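Local coordinates for protein MdbA (Actinomyces oris, PDB 4Z7X) that probably catalyses disulfide bond formation in exported proteins, as a thioredoxin-fold thiol-disulfide oxidoreductase linked to sortase-mediated pilus assembly, at residues W41-G46 / Q122-H127; N110-V115 / G178-L183. All coordinates share one frame; numbering follows the deposited sequence.

Contact 1 (W41-G46 / Q122-H127); sequences WTYGEG and QSLSFH. With 3CX ((2S)-3-(cyclohexylamino)-2-hydroxypropane-1-sulfonic acid), chain C.
Tyr43, on an edge strand, 41-43, of the thioredoxin-fold sheet, reaches to the start of helix 123-140 and meets Ser123 and Leu124 with the end of its ring. The side chain can be followed outward. CB leaves the strand toward the helix, and with CG anti to the carbonyl carbon (chi1 -58°) the ring is carried across to the helix start. Along one flank, CD1 lies 4.0 Å from CAI of the bound 3CX, and CE1 approaches its CAG. On the other flank, CE2 comes within 4.0 Å of Leu124 CD1. CZ packs obliquely against Leu124 CB at 3.8 Å. At the tip, OH donates to Ser123 OG (2.7 Å), which lies near the plane of the tyrosine ring. The same OH accepts a hydrogen bond from Trp41 NE1, 2.9 Å away and nearly in the indole plane. One phenol oxygen therefore ties its own strand to the helix; Ser123 OG also bonds to Pro120 O, which continues the chain of hydrogen bonds. A phenylalanine here would probably leave Ser123 OG without this mate and Trp41 NE1 without the acceptor that fixes its edge of the indole. Trp41 reaches His127 more loosely, while His127 ND1 bonds to Tyr65 OH; the His127 side chain lies near, without touching, a CxxC of thioredoxin type that is probably the redox pair.

The same strand and the turn after it form much of the 3CX pocket. Gly44 N donates to the ligand hydroxyl OAC, which in turn donates to Glu45 OE1. That carboxylate oxygen is also met from above its plane by Thr42 OG1. At the sulfonate end, Gly46 N donates to OAB at 3.0 Å with an angle of 157°.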
loop_
_atom_site.group_PDB
_atom_site.type_symbol
_atom_site.label_atom_id
_atom_site.label_comp_id
_atom_site.label_asym_id
_atom_site.label_seq_id
_atom_site.Cartn_x
_atom_site.Cartn_y
_atom_site.Cartn_z
ATOM N N TRP A 41 6.743 -1.291 0.567
ATOM C CA TRP A 41 7.293 -0.074 1.129
ATOM C C TRP A 41 6.768 0.113 2.524
ATOM O O TRP A 41 5.721 -0.439 2.868
ATOM C CB TRP A 41 7.061 1.143 0.260
ATOM C CG TRP A 41 5.716 1.713 0.203
ATOM C CD1 TRP A 41 5.311 2.826 0.861
ATOM C CD2 TRP A 41 4.596 1.311 -0.628
ATOM N NE1 TRP A 41 4.032 3.145 0.502
ATOM C CE2 TRP A 41 3.567 2.227 -0.398
ATOM C CE3 TRP A 41 4.353 0.242 -1.492
ATOM C CZ2 TRP A 41 2.337 2.141 -1.044
ATOM C CZ3 TRP A 41 3.126 0.144 -2.127
ATOM C CH2 TRP A 41 2.139 1.091 -1.907
ATOM N N THR A 42 7.479 0.903 3.327
ATOM C CA THR A 42 7.205 0.922 4.752
ATOM C C THR A 42 7.180 2.307 5.356
ATOM O O THR A 42 7.777 3.229 4.811
ATOM C CB THR A 42 8.203 0.063 5.575
ATOM O OG1 THR A 42 9.489 0.681 5.578
ATOM C CG2 THR A 42 8.335 -1.340 4.992
ATOM N N TYR A 43 6.492 2.375 6.505
ATOM C CA TYR A 43 6.379 3.566 7.329
ATOM C C TYR A 43 6.695 3.197 8.775
ATOM O O TYR A 43 6.125 2.261 9.305
ATOM C CB TYR A 43 4.942 4.153 7.268
ATOM C CG TYR A 43 4.493 4.518 5.859
ATOM C CD1 TYR A 43 4.640 5.807 5.367
ATOM C CD2 TYR A 43 3.923 3.572 5.035
ATOM C CE1 TYR A 43 4.242 6.158 4.099
ATOM C CE2 TYR A 43 3.489 3.896 3.767
ATOM C CZ TYR A 43 3.666 5.197 3.284
ATOM O OH TYR A 43 3.241 5.477 1.989
ATOM N N GLY A 44 7.606 3.954 9.388
ATOM C CA GLY A 44 7.918 3.809 10.806
ATOM C C GLY A 44 8.982 2.796 11.248
ATOM O O GLY A 44 9.195 2.603 12.445
ATOM N N GLU A 45 9.722 2.237 10.301
ATOM C CA GLU A 45 10.715 1.208 10.616
ATOM C C GLU A 45 12.009 1.687 11.235
ATOM O O GLU A 45 12.788 0.863 11.747
ATOM C CB GLU A 45 11.033 0.367 9.368
ATOM C CG GLU A 45 11.988 0.948 8.346
ATOM C CD GLU A 45 11.425 2.093 7.509
ATOM O OE1 GLU A 45 10.195 2.402 7.594
ATOM O OE2 GLU A 45 12.207 2.624 6.697
ATOM N N GLY A 46 12.261 2.992 11.204
ATOM C CA GLY A 46 13.625 3.487 11.485
ATOM C C GLY A 46 13.800 4.255 12.785
ATOM O O GLY A 46 14.736 5.067 12.921
ATOM N N GLN A 122 3.254 12.572 0.477
ATOM C CA GLN A 122 1.834 12.348 0.183
ATOM C C GLN A 122 1.517 10.926 -0.198
ATOM O O GLN A 122 0.397 10.622 -0.600
ATOM C CB GLN A 122 1.387 13.279 -0.914
ATOM C CG GLN A 122 1.299 14.742 -0.502
ATOM C CD GLN A 122 2.587 15.499 -0.571
ATOM O OE1 GLN A 122 3.342 15.371 -1.523
ATOM N NE2 GLN A 122 2.798 16.377 0.404
ATOM N N SER A 123 2.484 10.024 -0.058
ATOM C CA SER A 123 2.266 8.652 -0.546
ATOM C C SER A 123 1.142 7.899 0.175
ATOM O O SER A 123 0.325 7.249 -0.488
ATOM C CB SER A 123 3.537 7.811 -0.544
ATOM O OG SER A 123 4.103 7.704 0.728
ATOM N N LEU A 124 1.101 7.944 1.518
ATOM C CA LEU A 124 0.050 7.192 2.217
ATOM C C LEU A 124 -1.348 7.773 1.947
ATOM O O LEU A 124 -2.324 7.030 1.775
ATOM C CB LEU A 124 0.396 7.054 3.705
ATOM C CG LEU A 124 -0.435 6.063 4.491
ATOM C CD1 LEU A 124 -0.403 4.680 3.873
ATOM C CD2 LEU A 124 0.037 6.021 5.937
ATOM N N SER A 125 -1.449 9.090 1.842
ATOM C CA SER A 125 -2.709 9.745 1.516
ATOM C C SER A 125 -3.140 9.415 0.099
ATOM O O SER A 125 -4.327 9.221 -0.200
ATOM C CB SER A 125 -2.561 11.245 1.661
ATOM O OG SER A 125 -2.415 11.565 3.003
ATOM N N PHE A 126 -2.162 9.317 -0.798
ATOM C CA PHE A 126 -2.482 8.966 -2.201
ATOM C C PHE A 126 -2.964 7.526 -2.298
ATOM O O PHE A 126 -3.878 7.202 -3.052
ATOM C CB PHE A 126 -1.290 9.225 -3.105
ATOM C CG PHE A 126 -1.598 9.007 -4.552
ATOM C CD1 PHE A 126 -2.493 9.842 -5.232
ATOM C CD2 PHE A 126 -0.994 8.002 -5.251
ATOM C CE1 PHE A 126 -2.768 9.643 -6.565
ATOM C CE2 PHE A 126 -1.274 7.792 -6.617
ATOM C CZ PHE A 126 -2.186 8.597 -7.257
ATOM N N HIS A 127 -2.330 6.653 -1.537
ATOM C CA HIS A 127 -2.780 5.264 -1.447
ATOM C C HIS A 127 -4.248 5.198 -1.081
ATOM O O HIS A 127 -5.047 4.516 -1.714
ATOM C CB HIS A 127 -1.935 4.550 -0.380
ATOM C CG HIS A 127 -2.310 3.131 -0.126
ATOM N ND1 HIS A 127 -1.962 2.110 -0.971
ATOM C CD2 HIS A 127 -2.953 2.561 0.916
ATOM C CE1 HIS A 127 -2.395 0.975 -0.472
ATOM N NE2 HIS A 127 -2.989 1.222 0.685
HETATM O OAA 3CX C . 11.936 7.478 10.243
HETATM O OAB 3CX C . 10.638 5.293 10.135
HETATM O OAC 3CX C . 9.369 4.895 7.268
HETATM O OAD 3CX C . 12.674 5.421 9.002
HETATM C CAE 3CX C . 7.242 6.512 1.241
HETATM C CAF 3CX C . 8.463 5.669 0.988
HETATM C CAG 3CX C . 7.370 7.576 2.324
HETATM C CAH 3CX C . 9.074 5.205 2.312
HETATM C CAI 3CX C . 7.988 7.163 3.638
HETATM C CAJ 3CX C . 10.098 6.396 5.608
HETATM C CAK 3CX C . 10.847 6.727 7.959
HETATM N NAL 3CX C . 9.559 5.415 4.645
HETATM C CAM 3CX C . 10.479 5.681 6.895
HETATM C CAN 3CX C . 8.525 5.760 3.618
HETATM S SAO 3CX C . 11.501 6.169 9.387
#

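Contact 2 (N110-V115 / G178-L183); sequences NAMGVV and GKWVKL
Trp180 of helix 178-190 presses the six-membered part of its indole against Met112 and Gly113 of helix 103-118, and this apolar packing carries most of the contact. CG of the tryptophan stands anti to the backbone N (chi1 -176°), which extends the ring toward the other helix. CH2 meets Met112 CG at 3.9 Å; the methylene, belonging to a selenomethionine, lies at the ring edge, near its plane. Beyond CG, in the conformer described, the Met112 chain bends and leads away, toward Phe126 and His127. The neighbouring ring atom CZ3 packs on the bare backbone at Gly113, 3.8 Å from Gly113 N and 4.0 Å from Gly113 CA. The short helical segments run at 109° to each other, their axes 10.3 Å apart at closest approach.

Polar side-chain atoms find their partners outside the two segments. Asn110 OD1 is 4.3 Å from Gly178 N, too far to bond, and accepts instead from Tyr177 N, just before the second helix; its ND2 serves Ser106 O and Asp175 OD1. The indole NE1 donates to Ala39 O.

Between the segments themselves the buried joint is thus made by van der Waals contact, while the polar ends of Asn110 and Trp180 are satisfied by Tyr177, Ser106, Asp175 and Ala39, so the polar fastening lies just beyond the two segments.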
loop_
_atom_site.group_PDB
_atom_site.type_symbol
_atom_site.label_atom_id
_atom_site.label_comp_id
_atom_site.label_asym_id
_atom_site.label_seq_id
_atom_site.Cartn_x
_atom_site.Cartn_y
_atom_site.Cartn_z
ATOM N N ASN A 110 1.675 2.635 -11.459
ATOM C CA ASN A 110 2.546 3.575 -12.129
ATOM C C ASN A 110 2.451 4.980 -11.538
ATOM O O ASN A 110 3.462 5.643 -11.351
ATOM C CB ASN A 110 2.260 3.562 -13.635
ATOM C CG ASN A 110 3.027 2.458 -14.327
ATOM O OD1 ASN A 110 4.239 2.534 -14.371
ATOM N ND2 ASN A 110 2.349 1.442 -14.860
ATOM N N ALA A 111 1.240 5.427 -11.197
ATOM C CA ALA A 111 1.085 6.739 -10.582
ATOM C C ALA A 111 1.670 6.720 -9.156
ATOM O O ALA A 111 2.357 7.652 -8.755
ATOM C CB ALA A 111 -0.375 7.149 -10.520
HETATM N N MSE A 112 1.438 5.642 -8.425
HETATM C CA MSE A 112 2.007 5.496 -7.081
HETATM C C MSE A 112 3.513 5.497 -7.127
HETATM O O MSE A 112 4.161 6.045 -6.240
HETATM C CB MSE A 112 1.505 4.218 -6.396
HETATM C CG MSE A 112 2.104 4.014 -4.986
HETATM SE SE MSE A 112 1.936 5.582 -3.750
HETATM C CE MSE A 112 0.132 5.106 -3.158
ATOM N N GLY A 113 4.112 4.895 -8.159
ATOM C CA GLY A 113 5.573 4.894 -8.279
ATOM C C GLY A 113 6.115 6.312 -8.398
ATOM O O GLY A 113 7.125 6.668 -7.779
ATOM N N VAL A 114 5.434 7.140 -9.186
ATOM C CA VAL A 114 5.848 8.538 -9.326
ATOM C C VAL A 114 5.717 9.251 -7.975
ATOM O O VAL A 114 6.600 9.988 -7.566
ATOM C CB VAL A 114 4.962 9.263 -10.375
ATOM C CG1 VAL A 114 5.254 10.759 -10.390
ATOM C CG2 VAL A 114 5.101 8.678 -11.785
ATOM N N VAL A 115 4.599 9.006 -7.263
ATOM C CA VAL A 115 4.425 9.635 -5.969
ATOM C C VAL A 115 5.533 9.184 -4.984
ATOM O O VAL A 115 6.101 10.013 -4.252
ATOM C CB VAL A 115 2.995 9.413 -5.419
ATOM C CG1 VAL A 115 2.907 9.971 -4.025
ATOM C CG2 VAL A 115 2.006 10.069 -6.315
ATOM N N GLY A 178 6.521 -1.091 -14.569
ATOM C CA GLY A 178 6.100 -2.468 -14.833
ATOM C C GLY A 178 6.900 -3.494 -14.105
ATOM O O GLY A 178 6.369 -4.524 -13.757
ATOM N N LYS A 179 8.194 -3.226 -13.889
ATOM C CA LYS A 179 9.015 -4.165 -13.114
ATOM C C LYS A 179 8.555 -4.286 -11.671
ATOM O O LYS A 179 8.632 -5.359 -11.047
ATOM C CB LYS A 179 10.503 -3.775 -13.111
ATOM C CG LYS A 179 11.193 -4.060 -14.428
ATOM C CD LYS A 179 12.643 -3.552 -14.417
ATOM C CE LYS A 179 13.509 -4.124 -13.311
ATOM N NZ LYS A 179 14.894 -3.546 -13.406
ATOM N N TRP A 180 8.048 -3.196 -11.144
ATOM C CA TRP A 180 7.548 -3.212 -9.767
ATOM C C TRP A 180 6.290 -4.063 -9.668
ATOM O O TRP A 180 6.119 -4.839 -8.738
ATOM C CB TRP A 180 7.224 -1.783 -9.323
ATOM C CG TRP A 180 6.791 -1.639 -7.899
ATOM C CD1 TRP A 180 7.129 -2.418 -6.855
ATOM C CD2 TRP A 180 5.925 -0.634 -7.388
ATOM N NE1 TRP A 180 6.549 -1.947 -5.691
ATOM C CE2 TRP A 180 5.816 -0.837 -5.998
ATOM C CE3 TRP A 180 5.268 0.451 -7.954
ATOM C CZ2 TRP A 180 5.028 -0.041 -5.187
ATOM C CZ3 TRP A 180 4.476 1.241 -7.147
ATOM C CH2 TRP A 180 4.387 1.018 -5.783
ATOM N N VAL A 181 5.389 -3.895 -10.624
ATOM C CA VAL A 181 4.163 -4.700 -10.693
ATOM C C VAL A 181 4.532 -6.195 -10.762
ATOM O O VAL A 181 4.023 -7.019 -10.002
ATOM C CB VAL A 181 3.311 -4.283 -11.902
ATOM C CG1 VAL A 181 2.097 -5.160 -12.061
ATOM C CG2 VAL A 181 2.927 -2.812 -11.812
ATOM N N LYS A 182 5.477 -6.531 -11.648
ATOM C CA LYS A 182 5.906 -7.906 -11.783
ATOM C C LYS A 182 6.502 -8.441 -10.445
ATOM O O LYS A 182 6.238 -9.581 -10.040
ATOM C CB LYS A 182 6.895 -8.035 -12.963
ATOM C CG LYS A 182 6.194 -7.913 -14.318
ATOM C CD LYS A 182 7.064 -8.137 -15.573
ATOM C CE LYS A 182 7.559 -6.850 -16.252
ATOM N NZ LYS A 182 6.647 -6.277 -17.300
ATOM N N LEU A 183 7.282 -7.626 -9.766
ATOM C CA LEU A 183 7.929 -8.062 -8.528
ATOM C C LEU A 183 6.888 -8.311 -7.438
ATOM O O LEU A 183 7.015 -9.262 -6.648
ATOM C CB LEU A 183 8.948 -7.019 -8.059
ATOM C CG LEU A 183 9.760 -7.364 -6.830
ATOM C CD1 LEU A 183 10.650 -8.589 -7.044
ATOM C CD2 LEU A 183 10.653 -6.178 -6.474
#

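How the contacts relate
From the N terminus, the chain enters contact 1 through strand 41-43 and passes through the central strands and helix 68-86 to the first half of contact 2 on helix 103-118. Helix 123-140 then closes contact 1, and helix 178-190 closes contact 2 after a largely helical excursion. The two closures cross rather than nest. Contact 1 ties the sheet edge to the helical part; contact 2 joins two of the helices. Their centres are 15 Å apart, yet they touch: Trp41 CZ3 lies 3.6 Å from Trp180 CZ2, and in one conformer Met112 CE packs against His127, linking strand and helices in one interior.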